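Local coordinates for protein telomerase reverse transcriptase (Takifugu rubripes, PDB 4LMO) that serves as the RNA-binding domain of the telomerase catalytic subunit, the reverse transcriptase that lengthens chromosome ends by copying a template within its RNA component, at residues R36-R41 and Q78-H83; V47-V52 and R67-M72; E162-A167 and W207-F212; E168-I173 and Q199-F204. One frame throughout, in Å; residues are numbered along the deposited sequence.

Contact 1 of 4, residues R36-R41 and Q78-H83; sequences RKIQGR and QLLRQH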
# COMPACT_ATOMS: atom_id res chain seq x y z
N ARG A 36 -2.42 -11.25 17.36
CA ARG A 36 -2.28 -12.37 16.43
C ARG A 36 -2.08 -11.90 14.98
O ARG A 36 -2.51 -10.80 14.61
CB ARG A 36 -3.48 -13.32 16.53
CG ARG A 36 -4.81 -12.75 16.07
CD ARG A 36 -5.84 -13.86 15.91
NE ARG A 36 -7.13 -13.37 15.42
CZ ARG A 36 -7.45 -13.24 14.13
NH1 ARG A 36 -6.58 -13.56 13.18
NH2 ARG A 36 -8.65 -12.80 13.80
N LYS A 37 -1.43 -12.74 14.19
CA LYS A 37 -1.22 -12.52 12.76
C LYS A 37 -2.57 -12.39 12.07
O LYS A 37 -3.55 -13.01 12.50
CB LYS A 37 -0.47 -13.72 12.18
CG LYS A 37 0.56 -13.39 11.11
CD LYS A 37 1.98 -13.47 11.65
CE LYS A 37 2.99 -13.53 10.52
NZ LYS A 37 4.34 -13.94 10.99
N ILE A 38 -2.65 -11.59 11.01
CA ILE A 38 -3.92 -11.43 10.29
C ILE A 38 -4.10 -12.43 9.15
O ILE A 38 -3.16 -12.75 8.43
CB ILE A 38 -4.19 -9.98 9.81
CG1 ILE A 38 -3.31 -9.59 8.61
CG2 ILE A 38 -4.01 -9.00 10.97
CD1 ILE A 38 -3.90 -8.48 7.77
N GLN A 39 -5.33 -12.93 9.01
CA GLN A 39 -5.67 -13.93 7.99
C GLN A 39 -6.56 -13.33 6.91
O GLN A 39 -7.00 -12.18 7.03
CB GLN A 39 -6.34 -15.15 8.64
CG GLN A 39 -5.55 -15.79 9.78
CD GLN A 39 -4.18 -16.31 9.37
OE1 GLN A 39 -3.98 -16.72 8.22
NE2 GLN A 39 -3.24 -16.30 10.31
N GLY A 40 -6.82 -14.10 5.86
CA GLY A 40 -7.64 -13.65 4.72
C GLY A 40 -8.98 -13.06 5.12
O GLY A 40 -9.39 -12.02 4.61
N ARG A 41 -9.65 -13.74 6.05
CA ARG A 41 -10.92 -13.29 6.61
C ARG A 41 -10.80 -11.92 7.29
O ARG A 41 -11.69 -11.07 7.16
CB ARG A 41 -11.45 -14.38 7.56
CG ARG A 41 -12.38 -13.93 8.68
CD ARG A 41 -12.33 -14.92 9.83
NE ARG A 41 -11.20 -14.69 10.73
CZ ARG A 41 -10.02 -15.31 10.66
NH1 ARG A 41 -9.06 -15.01 11.53
NH2 ARG A 41 -9.78 -16.23 9.73
N GLN A 78 -4.34 -15.86 0.05
CA GLN A 78 -3.27 -15.93 -0.93
C GLN A 78 -2.50 -14.61 -1.00
O GLN A 78 -1.26 -14.61 -1.00
CB GLN A 78 -3.83 -16.29 -2.31
CG GLN A 78 -2.79 -16.64 -3.36
CD GLN A 78 -3.37 -16.74 -4.76
OE1 GLN A 78 -2.66 -16.56 -5.75
NE2 GLN A 78 -4.67 -17.03 -4.85
N LEU A 79 -3.24 -13.51 -1.06
CA LEU A 79 -2.67 -12.16 -1.08
C LEU A 79 -1.75 -11.92 0.12
O LEU A 79 -0.63 -11.42 -0.04
CB LEU A 79 -3.79 -11.11 -1.11
CG LEU A 79 -3.46 -9.62 -1.30
CD1 LEU A 79 -4.67 -8.86 -1.82
CD2 LEU A 79 -2.95 -8.98 -0.01
N LEU A 80 -2.22 -12.28 1.31
CA LEU A 80 -1.44 -12.12 2.53
C LEU A 80 -0.20 -13.02 2.55
O LEU A 80 0.84 -12.63 3.08
CB LEU A 80 -2.30 -12.37 3.76
CG LEU A 80 -3.29 -11.27 4.14
CD1 LEU A 80 -4.26 -11.77 5.20
CD2 LEU A 80 -2.57 -10.03 4.65
N ARG A 81 -0.33 -14.20 1.96
CA ARG A 81 0.77 -15.16 1.87
C ARG A 81 1.86 -14.64 0.94
O ARG A 81 3.06 -14.77 1.23
CB ARG A 81 0.24 -16.50 1.38
CG ARG A 81 0.88 -17.73 2.00
CD ARG A 81 -0.16 -18.82 2.16
NE ARG A 81 -0.96 -18.98 0.95
CZ ARG A 81 -2.27 -19.22 0.92
NH1 ARG A 81 -2.96 -19.33 2.05
NH2 ARG A 81 -2.89 -19.34 -0.24
N GLN A 82 1.44 -14.04 -0.17
CA GLN A 82 2.36 -13.44 -1.14
C GLN A 82 3.01 -12.18 -0.59
O GLN A 82 4.14 -11.85 -0.96
CB GLN A 82 1.64 -13.15 -2.46
CG GLN A 82 1.25 -14.40 -3.25
CD GLN A 82 0.58 -14.10 -4.57
OE1 GLN A 82 0.77 -13.03 -5.15
NE2 GLN A 82 -0.21 -15.04 -5.06
N HIS A 83 2.30 -11.47 0.29
CA HIS A 83 2.84 -10.32 0.99
C HIS A 83 3.93 -10.70 1.96
O HIS A 83 4.94 -10.02 2.07
CB HIS A 83 1.74 -9.55 1.72
CG HIS A 83 2.26 -8.69 2.85
ND1 HIS A 83 3.02 -7.60 2.64
CD2 HIS A 83 2.12 -8.81 4.23
CE1 HIS A 83 3.34 -7.04 3.82
NE2 HIS A 83 2.79 -7.78 4.80
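Leu-80 supplies most of the surface buried here, reaching from helix 73-85 into the bend of chain formed by Ile-38, Gln-39 and Gly-40, and its two methyl branches divide the work. CD1 presses against the backbone: it stands 3.3 Å from the carbonyl carbon of Gln-39 and 3.5 Å from the amide N of Gly-40, so the branch lies against the peptide group that leads into helix 40-48. CD2 turns instead to a side chain, meeting CD1 of Ile-38 at 3.7 Å. The two aliphatic chains run at about a right angle to each other. With chi1 near 74°, CG1 of Ile-38 is tucked between its own backbone N and carbonyl carbon, a rotation that carries the CD1 methyl over to the leucine.

Gln-39 is the N-cap of helix 40-48, and Asp-42 OD2 accepts a hydrogen bond from its backbone N, the N3-side-chain half of a capping box; the apolar branch from helix 73-85 covers the peptide just where the first turn begins. The closest CA pair, Gly-40 and Leu-80, is 6.8 Å apart, and the glycine adds only backbone to the interface. Leu-80 also rests on Leu-43, one turn further along helix 40-48, while Ile-38 touches Leu-55. A polar link borders the apolar centre, where the Ile-38 carbonyl accepts a hydrogen bond from Arg-84 NH2.

Contact 2 of 4, residues V47-V52 and R67-M72; sequences VFFEGV and RRFFNM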
# COMPACT_ATOMS: atom_id res chain seq x y z
N VAL A 47 -11.01 -4.43 4.34
CA VAL A 47 -11.28 -3.89 3.00
C VAL A 47 -12.75 -3.54 2.79
O VAL A 47 -13.06 -2.49 2.22
CB VAL A 47 -10.76 -4.83 1.89
CG1 VAL A 47 -11.05 -4.25 0.50
CG2 VAL A 47 -9.27 -5.08 2.05
N PHE A 48 -13.66 -4.41 3.25
CA PHE A 48 -15.07 -4.29 2.88
C PHE A 48 -16.06 -3.97 4.00
O PHE A 48 -17.17 -3.51 3.72
CB PHE A 48 -15.55 -5.55 2.15
CG PHE A 48 -14.76 -5.87 0.91
CD1 PHE A 48 -14.87 -5.07 -0.23
CD2 PHE A 48 -13.93 -6.98 0.87
CE1 PHE A 48 -14.14 -5.37 -1.37
CE2 PHE A 48 -13.20 -7.28 -0.27
CZ PHE A 48 -13.31 -6.48 -1.39
N PHE A 49 -15.67 -4.22 5.25
CA PHE A 49 -16.61 -4.12 6.37
C PHE A 49 -16.23 -3.03 7.38
O PHE A 49 -16.58 -1.86 7.18
CB PHE A 49 -16.81 -5.49 7.03
CG PHE A 49 -17.45 -6.51 6.12
CD1 PHE A 49 -18.84 -6.67 6.08
CD2 PHE A 49 -16.67 -7.31 5.29
CE1 PHE A 49 -19.42 -7.60 5.24
CE2 PHE A 49 -17.25 -8.25 4.44
CZ PHE A 49 -18.63 -8.39 4.42
N GLU A 50 -15.53 -3.40 8.45
CA GLU A 50 -15.20 -2.46 9.53
C GLU A 50 -14.18 -1.39 9.16
O GLU A 50 -14.22 -0.28 9.69
CB GLU A 50 -14.73 -3.20 10.79
CG GLU A 50 -15.85 -3.79 11.62
CD GLU A 50 -16.23 -5.20 11.20
OE1 GLU A 50 -15.72 -5.68 10.16
OE2 GLU A 50 -17.04 -5.84 11.90
N GLY A 51 -13.26 -1.73 8.26
CA GLY A 51 -12.13 -0.85 7.95
C GLY A 51 -10.91 -1.23 8.76
O GLY A 51 -10.88 -2.31 9.36
N VAL A 52 -9.92 -0.35 8.80
CA VAL A 52 -8.65 -0.61 9.52
C VAL A 52 -8.81 -0.83 11.03
O VAL A 52 -8.02 -1.56 11.63
CB VAL A 52 -7.59 0.48 9.27
CG1 VAL A 52 -7.02 0.38 7.86
CG2 VAL A 52 -8.14 1.88 9.52
N ARG A 67 -22.04 -15.34 2.09
CA ARG A 67 -21.49 -16.33 1.16
C ARG A 67 -20.60 -15.71 0.09
O ARG A 67 -19.54 -16.26 -0.23
CB ARG A 67 -22.61 -17.16 0.52
CG ARG A 67 -22.14 -18.51 -0.00
CD ARG A 67 -23.21 -19.22 -0.82
NE ARG A 67 -22.63 -20.30 -1.62
CZ ARG A 67 -22.25 -20.19 -2.89
NH1 ARG A 67 -22.38 -19.04 -3.54
NH2 ARG A 67 -21.73 -21.24 -3.52
N ARG A 68 -21.02 -14.56 -0.44
CA ARG A 68 -20.27 -13.81 -1.45
C ARG A 68 -18.85 -13.49 -0.98
O ARG A 68 -17.88 -13.71 -1.70
CB ARG A 68 -21.01 -12.52 -1.82
CG ARG A 68 -20.61 -11.93 -3.16
CD ARG A 68 -21.10 -10.49 -3.32
NE ARG A 68 -22.55 -10.38 -3.48
CZ ARG A 68 -23.18 -10.30 -4.65
NH1 ARG A 68 -22.51 -10.31 -5.80
NH2 ARG A 68 -24.51 -10.20 -4.67
N PHE A 69 -18.75 -12.97 0.24
CA PHE A 69 -17.46 -12.56 0.81
C PHE A 69 -16.70 -13.74 1.42
O PHE A 69 -15.47 -13.70 1.50
CB PHE A 69 -17.66 -11.43 1.82
CG PHE A 69 -18.13 -10.14 1.20
CD1 PHE A 69 -19.50 -9.90 1.03
CD2 PHE A 69 -17.22 -9.18 0.78
CE1 PHE A 69 -19.94 -8.72 0.45
CE2 PHE A 69 -17.66 -8.00 0.20
CZ PHE A 69 -19.02 -7.77 0.03
N PHE A 70 -17.43 -14.77 1.85
CA PHE A 70 -16.81 -15.99 2.35
C PHE A 70 -16.00 -16.70 1.27
O PHE A 70 -14.93 -17.26 1.54
CB PHE A 70 -17.85 -16.96 2.94
CG PHE A 70 -17.26 -18.24 3.45
CD1 PHE A 70 -17.43 -19.43 2.75
CD2 PHE A 70 -16.51 -18.27 4.63
CE1 PHE A 70 -16.88 -20.62 3.21
CE2 PHE A 70 -15.96 -19.45 5.09
CZ PHE A 70 -16.14 -20.63 4.38
N ASN A 71 -16.50 -16.68 0.04
CA ASN A 71 -15.81 -17.30 -1.09
C ASN A 71 -14.53 -16.58 -1.51
O ASN A 71 -13.71 -17.15 -2.24
CB ASN A 71 -16.76 -17.47 -2.27
CG ASN A 71 -17.85 -18.50 -2.01
OD1 ASN A 71 -19.00 -18.31 -2.40
ND2 ASN A 71 -17.48 -19.60 -1.35
N MET A 72 -14.36 -15.35 -1.04
CA MET A 72 -13.17 -14.55 -1.34
C MET A 72 -12.00 -14.86 -0.39
O MET A 72 -10.87 -14.47 -0.67
CB MET A 72 -13.49 -13.05 -1.26
CG MET A 72 -14.66 -12.58 -2.11
SD MET A 72 -15.01 -10.84 -1.79
CE MET A 72 -16.58 -10.64 -2.63
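Phe-69 meets two phenylalanines in different ways, Phe-49 over one face and Phe-48 beside the ring. The edge of Phe-49 points at the face of Phe-69, a T-shaped pair with centroids 4.9 Å apart and planes at 69°. Its leading atom is CZ, 3.7 Å from Phe-69 CG, so the edge comes down toward the rim of the ring near the CB end and not over the middle. Phe-48 is turned differently: its plane makes 59° with that of Phe-69, an oblique pairing in which Phe-69 CE2 sits over one face of Phe-48, 3.7 Å from CG. All three rings leave the backbone with CG anti to the carbonyl carbon, which directs Phe-48 and Phe-69 from their helices into the shared interface. Met-72, three residues beyond Phe-69, adds its sulfur, SD 4.3 Å from Phe-48 CE2, an oblique Met-aromatic contact.

The cluster fastens the end of helix 40-48 to the short helix 67-70, whose residues overlap a region that probably contacts the template RNA. Around it, Arg-45 forms a cation-pi contact with Phe-49, and Tyr-196 of helix 191-220 touches Phe-69. Because the contact is made of aromatic carbon and one thioether, its cohesion rests on dispersion and on the weak electrostatics of ring edges meeting ring faces, with little of the directional demand of hydrogen bonds.

Contact 3 of 4, residues E162-A167 and W207-F212; sequences ERLSVA and WLLDGF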
# COMPACT_ATOMS: atom_id res chain seq x y z
N GLU A 162 -3.98 13.46 -2.07
CA GLU A 162 -5.25 13.70 -1.40
C GLU A 162 -6.38 14.04 -2.39
O GLU A 162 -7.53 14.26 -1.98
CB GLU A 162 -5.10 14.80 -0.32
CG GLU A 162 -5.12 16.24 -0.82
CD GLU A 162 -3.87 16.67 -1.58
OE1 GLU A 162 -2.95 15.85 -1.78
OE2 GLU A 162 -3.81 17.85 -1.99
N ARG A 163 -6.04 14.07 -3.68
CA ARG A 163 -7.02 14.36 -4.73
C ARG A 163 -7.37 13.10 -5.53
O ARG A 163 -7.63 13.15 -6.73
CB ARG A 163 -6.54 15.50 -5.63
CG ARG A 163 -6.48 16.84 -4.90
CD ARG A 163 -5.91 17.95 -5.76
NE ARG A 163 -5.61 19.14 -4.96
CZ ARG A 163 -5.14 20.28 -5.45
NH1 ARG A 163 -4.90 20.42 -6.75
NH2 ARG A 163 -4.90 21.30 -4.63
N LEU A 164 -7.35 11.97 -4.82
CA LEU A 164 -7.77 10.67 -5.32
C LEU A 164 -9.24 10.71 -5.73
O LEU A 164 -10.07 11.31 -5.05
CB LEU A 164 -7.56 9.63 -4.21
CG LEU A 164 -7.59 8.12 -4.45
CD1 LEU A 164 -6.78 7.43 -3.35
CD2 LEU A 164 -9.00 7.56 -4.49
N SER A 165 -9.56 10.07 -6.86
CA SER A 165 -10.95 9.96 -7.29
C SER A 165 -11.31 8.53 -7.67
O SER A 165 -10.65 7.91 -8.50
CB SER A 165 -11.25 10.90 -8.46
OG SER A 165 -12.60 10.76 -8.87
N VAL A 166 -12.37 8.02 -7.05
CA VAL A 166 -12.87 6.67 -7.31
C VAL A 166 -13.41 6.57 -8.74
O VAL A 166 -13.15 5.58 -9.44
CB VAL A 166 -13.93 6.25 -6.27
CG1 VAL A 166 -14.55 4.90 -6.60
CG2 VAL A 166 -13.32 6.21 -4.88
N ALA A 167 -14.12 7.60 -9.18
CA ALA A 167 -14.68 7.68 -10.53
C ALA A 167 -13.60 7.64 -11.61
O ALA A 167 -13.80 7.04 -12.67
CB ALA A 167 -15.53 8.94 -10.68
N TRP A 207 -9.18 0.79 -1.86
CA TRP A 207 -8.29 0.30 -0.80
C TRP A 207 -6.91 0.07 -1.33
O TRP A 207 -5.92 0.38 -0.67
CB TRP A 207 -8.81 -1.00 -0.19
CG TRP A 207 -7.84 -1.62 0.79
CD1 TRP A 207 -7.65 -1.28 2.13
CD2 TRP A 207 -6.86 -2.70 0.54
NE1 TRP A 207 -6.67 -2.05 2.70
CE2 TRP A 207 -6.15 -2.92 1.80
CE3 TRP A 207 -6.52 -3.47 -0.57
CZ2 TRP A 207 -5.15 -3.88 1.93
CZ3 TRP A 207 -5.51 -4.43 -0.43
CH2 TRP A 207 -4.84 -4.63 0.80
N LEU A 208 -6.85 -0.47 -2.55
CA LEU A 208 -5.59 -0.85 -3.18
C LEU A 208 -4.68 0.36 -3.40
O LEU A 208 -3.46 0.25 -3.30
CB LEU A 208 -5.88 -1.57 -4.50
CG LEU A 208 -4.93 -2.66 -5.02
CD1 LEU A 208 -4.64 -3.71 -3.96
CD2 LEU A 208 -5.51 -3.30 -6.26
N LEU A 209 -5.28 1.51 -3.69
CA LEU A 209 -4.52 2.74 -3.85
C LEU A 209 -4.21 3.39 -2.50
O LEU A 209 -3.04 3.69 -2.20
CB LEU A 209 -5.24 3.72 -4.79
CG LEU A 209 -4.46 4.95 -5.26
CD1 LEU A 209 -3.15 4.56 -5.94
CD2 LEU A 209 -5.29 5.81 -6.20
N ASP A 210 -5.24 3.60 -1.70
CA ASP A 210 -5.12 4.31 -0.42
C ASP A 210 -4.42 3.48 0.65
O ASP A 210 -3.54 3.97 1.36
CB ASP A 210 -6.50 4.76 0.07
CG ASP A 210 -6.43 5.46 1.41
OD1 ASP A 210 -6.01 6.64 1.45
OD2 ASP A 210 -6.81 4.84 2.43
N GLY A 211 -4.82 2.22 0.78
CA GLY A 211 -4.26 1.33 1.79
C GLY A 211 -2.94 0.74 1.36
O GLY A 211 -1.93 0.90 2.05
N PHE A 212 -2.94 0.06 0.22
CA PHE A 212 -1.76 -0.67 -0.23
C PHE A 212 -0.68 0.25 -0.81
O PHE A 212 0.40 0.38 -0.23
CB PHE A 212 -2.14 -1.80 -1.21
CG PHE A 212 -1.02 -2.77 -1.47
CD1 PHE A 212 -0.71 -3.76 -0.54
CD2 PHE A 212 -0.28 -2.70 -2.64
CE1 PHE A 212 0.32 -4.66 -0.78
CE2 PHE A 212 0.75 -3.60 -2.89
CZ PHE A 212 1.05 -4.58 -1.95
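A non-helical lead-in, residues 162-165, passes alongside the long helix 191-220, and the backbones come no nearer at their CA atoms than 8.5 Å, between Leu-164 and Asp-210. Ser-165 takes the N-cap position before helix 166-169. On the other side the helix is locally widened: a pi-type turn spans residues 208-212, and the carbonyl O of Trp-207 accepts from both Gly-211 N and Phe-212 N, the latter at 3.1 Å.

Two leucines bridge the gap, reaching toward each other tip to tip. Leu-164 CD1 meets Leu-209 CD2 at 3.6 Å, and the same Leu-209 methyl lies 3.7 Å from Leu-164 CG, so it lies against the CG-CD1 branch of its partner. In both residues CG is anti to the backbone N (chi1 -166° for Leu-164, -169° for Leu-209), which extends each side chain across the space between the segments. Leu-164 CD1 also reaches the CB of Asp-210 at 4.3 Å, touching the aliphatic root of an otherwise exposed acid.

Behind the pair, Leu-209 lies on Tyr-148, Val-152 and Phe-155 of helix 142-158, making Leu-164 an outer layer over a helix-helix interface. The contact thus joins the segment leading into helix 166-169 to helix 191-220 within the telomerase RNA-binding domain. Its chemistry is purely apolar between the leucines: a partly exposed leucine covers a buried one, and the fit relies on shape and exclusion of water.

Contact 4 of 4, residues E168-I173 and Q199-F204; sequences ELMWKI and QILGQF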
# COMPACT_ATOMS: atom_id res chain seq x y z
N GLU A 168 -12.47 8.27 -11.33
CA GLU A 168 -11.32 8.27 -12.23
C GLU A 168 -10.59 6.93 -12.17
O GLU A 168 -10.06 6.44 -13.17
CB GLU A 168 -10.35 9.40 -11.88
CG GLU A 168 -10.88 10.79 -12.18
CD GLU A 168 -10.03 11.90 -11.58
OE1 GLU A 168 -8.90 11.61 -11.11
OE2 GLU A 168 -10.48 13.06 -11.58
N LEU A 169 -10.57 6.33 -10.98
CA LEU A 169 -9.91 5.05 -10.75
C LEU A 169 -10.65 3.91 -11.45
O LEU A 169 -10.02 3.00 -11.99
CB LEU A 169 -9.81 4.79 -9.25
CG LEU A 169 -8.68 3.88 -8.73
CD1 LEU A 169 -7.31 4.45 -9.08
CD2 LEU A 169 -8.82 3.68 -7.23
N MET A 170 -11.98 3.98 -11.45
CA MET A 170 -12.83 2.91 -11.98
C MET A 170 -13.17 3.09 -13.46
O MET A 170 -13.78 2.21 -14.07
CB MET A 170 -14.14 2.84 -11.18
CG MET A 170 -14.00 2.40 -9.73
SD MET A 170 -13.95 0.61 -9.53
CE MET A 170 -15.54 0.12 -10.21
N TRP A 171 -12.78 4.23 -14.04
CA TRP A 171 -13.18 4.57 -15.40
C TRP A 171 -12.72 3.58 -16.42
O TRP A 171 -11.52 3.34 -16.57
CB TRP A 171 -12.73 5.98 -15.76
CG TRP A 171 -13.31 6.49 -17.06
CD1 TRP A 171 -14.63 6.36 -17.50
CD2 TRP A 171 -12.63 7.24 -18.12
NE1 TRP A 171 -14.79 6.96 -18.73
CE2 TRP A 171 -13.64 7.50 -19.16
CE3 TRP A 171 -11.33 7.70 -18.31
CZ2 TRP A 171 -13.33 8.19 -20.32
CZ3 TRP A 171 -11.03 8.40 -19.49
CH2 TRP A 171 -12.02 8.64 -20.47
N LYS A 172 -13.69 2.99 -17.11
CA LYS A 172 -13.47 1.98 -18.16
C LYS A 172 -12.98 0.62 -17.64
O LYS A 172 -12.63 -0.25 -18.43
CB LYS A 172 -12.54 2.49 -19.27
CG LYS A 172 -13.19 3.49 -20.22
CD LYS A 172 -12.21 3.95 -21.30
CE LYS A 172 -11.14 4.87 -20.74
NZ LYS A 172 -10.24 5.37 -21.81
N ILE A 173 -12.96 0.46 -16.32
CA ILE A 173 -12.73 -0.86 -15.72
C ILE A 173 -13.95 -1.73 -16.03
O ILE A 173 -15.09 -1.29 -15.87
CB ILE A 173 -12.50 -0.77 -14.19
CG1 ILE A 173 -11.16 -0.08 -13.87
CG2 ILE A 173 -12.58 -2.15 -13.53
CD1 ILE A 173 -9.91 -0.90 -14.14
N GLN A 199 -19.92 -1.52 -6.45
CA GLN A 199 -19.69 -1.06 -5.08
C GLN A 199 -18.54 -1.82 -4.40
O GLN A 199 -17.65 -1.20 -3.81
CB GLN A 199 -20.98 -1.19 -4.28
CG GLN A 199 -20.91 -0.71 -2.83
CD GLN A 199 -22.23 -0.89 -2.10
OE1 GLN A 199 -23.25 -0.33 -2.49
NE2 GLN A 199 -22.21 -1.69 -1.03
N ILE A 200 -18.56 -3.15 -4.50
CA ILE A 200 -17.53 -3.99 -3.89
C ILE A 200 -16.17 -3.74 -4.55
O ILE A 200 -15.17 -3.53 -3.85
CB ILE A 200 -17.88 -5.50 -3.95
CG1 ILE A 200 -19.19 -5.79 -3.22
CG2 ILE A 200 -16.77 -6.34 -3.34
CD1 ILE A 200 -19.82 -7.11 -3.59
N LEU A 201 -16.14 -3.74 -5.88
CA LEU A 201 -14.90 -3.50 -6.62
C LEU A 201 -14.34 -2.11 -6.36
O LEU A 201 -13.12 -1.93 -6.32
CB LEU A 201 -15.12 -3.72 -8.13
CG LEU A 201 -13.88 -3.60 -9.03
CD1 LEU A 201 -12.90 -4.75 -8.81
CD2 LEU A 201 -14.30 -3.54 -10.49
N GLY A 202 -15.23 -1.13 -6.19
CA GLY A 202 -14.83 0.21 -5.79
C GLY A 202 -14.04 0.17 -4.50
O GLY A 202 -12.92 0.68 -4.43
N GLN A 203 -14.62 -0.45 -3.47
CA GLN A 203 -13.96 -0.60 -2.17
C GLN A 203 -12.56 -1.20 -2.29
O GLN A 203 -11.62 -0.72 -1.65
CB GLN A 203 -14.79 -1.49 -1.25
CG GLN A 203 -15.97 -0.81 -0.58
CD GLN A 203 -16.80 -1.81 0.21
OE1 GLN A 203 -17.38 -2.74 -0.35
NE2 GLN A 203 -16.87 -1.61 1.52
N PHE A 204 -12.43 -2.24 -3.11
CA PHE A 204 -11.16 -2.95 -3.26
C PHE A 204 -10.13 -2.11 -4.02
O PHE A 204 -9.01 -1.93 -3.54
CB PHE A 204 -11.37 -4.31 -3.94
CG PHE A 204 -10.09 -4.99 -4.36
CD1 PHE A 204 -9.25 -5.57 -3.41
CD2 PHE A 204 -9.73 -5.04 -5.70
CE1 PHE A 204 -8.07 -6.20 -3.80
CE2 PHE A 204 -8.55 -5.67 -6.09
CZ PHE A 204 -7.72 -6.25 -5.14
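After helix 166-169 the chain makes a type II beta turn from Met-170 to Ile-173, bonded from Ile-173 N to Met-170 O at 3.0 Å, and this turn faces helix 191-220 with Met-170 and Gly-202 as the nearest CA pair, 7.0 Å apart.

Met-170 contributes most from the turn. Its chain is bent at both chi2 (-84°) and chi3 (-60°), a curl that lays the thioether along the helix surface instead of driving it straight in. SD comes to rest on backbone, 3.9 Å from Gly-202 CA, and the terminal methyl CE then bends on to Leu-201 CD2, also at 3.9 Å. The glycine, lacking a side chain, presents its backbone directly to the sulfur. Ile-173, at the far end of the turn, approaches the same leucine with its CG2 branch, 3.8 Å from Leu-201 CD2. One methyl of Leu-201 therefore receives both ends of the turn. The leucine's CG lies anti to the backbone N at chi1 -176°, projecting that methyl toward the loop, and each of its two partners meets it at a slant.

The surroundings continue the packing: Leu-201 also touches Cys-178, Trp-180 and Leu-181, while Ile-173 leans on Asn-144 and Leu-147 of helix 142-158. The Trp-171 carbonyl accepts a hydrogen bond from Arg-151 NH1. This is a beta turn docked by apolar side chains onto a long helix, within the telomerase RNA-binding domain and at the start of residues 171-196, which probably interact with the template RNA.

Two pairs of contacts divide this mainly helical domain. Contacts 1 and 2 share helix 40-48, with contact 2 nested inside the loop that contact 1 closes and their centres 13 Å apart; contacts 3 and 4, with centres 10 Å apart and touching, share helices 166-169 and 191-220, contact 4 nested within contact 3. The first pair closes along the chain before the second opens. Helix 191-220 joins them: Val-47 packs on Trp-207, Ile-200 lies against Phe-69, and the Phe-48 carbonyl probably accepts a hydrogen bond from Gln-203 NE2. Both regions that probably interact with the template RNA, 65-70 and 171-196, are thereby tied to one helical framework.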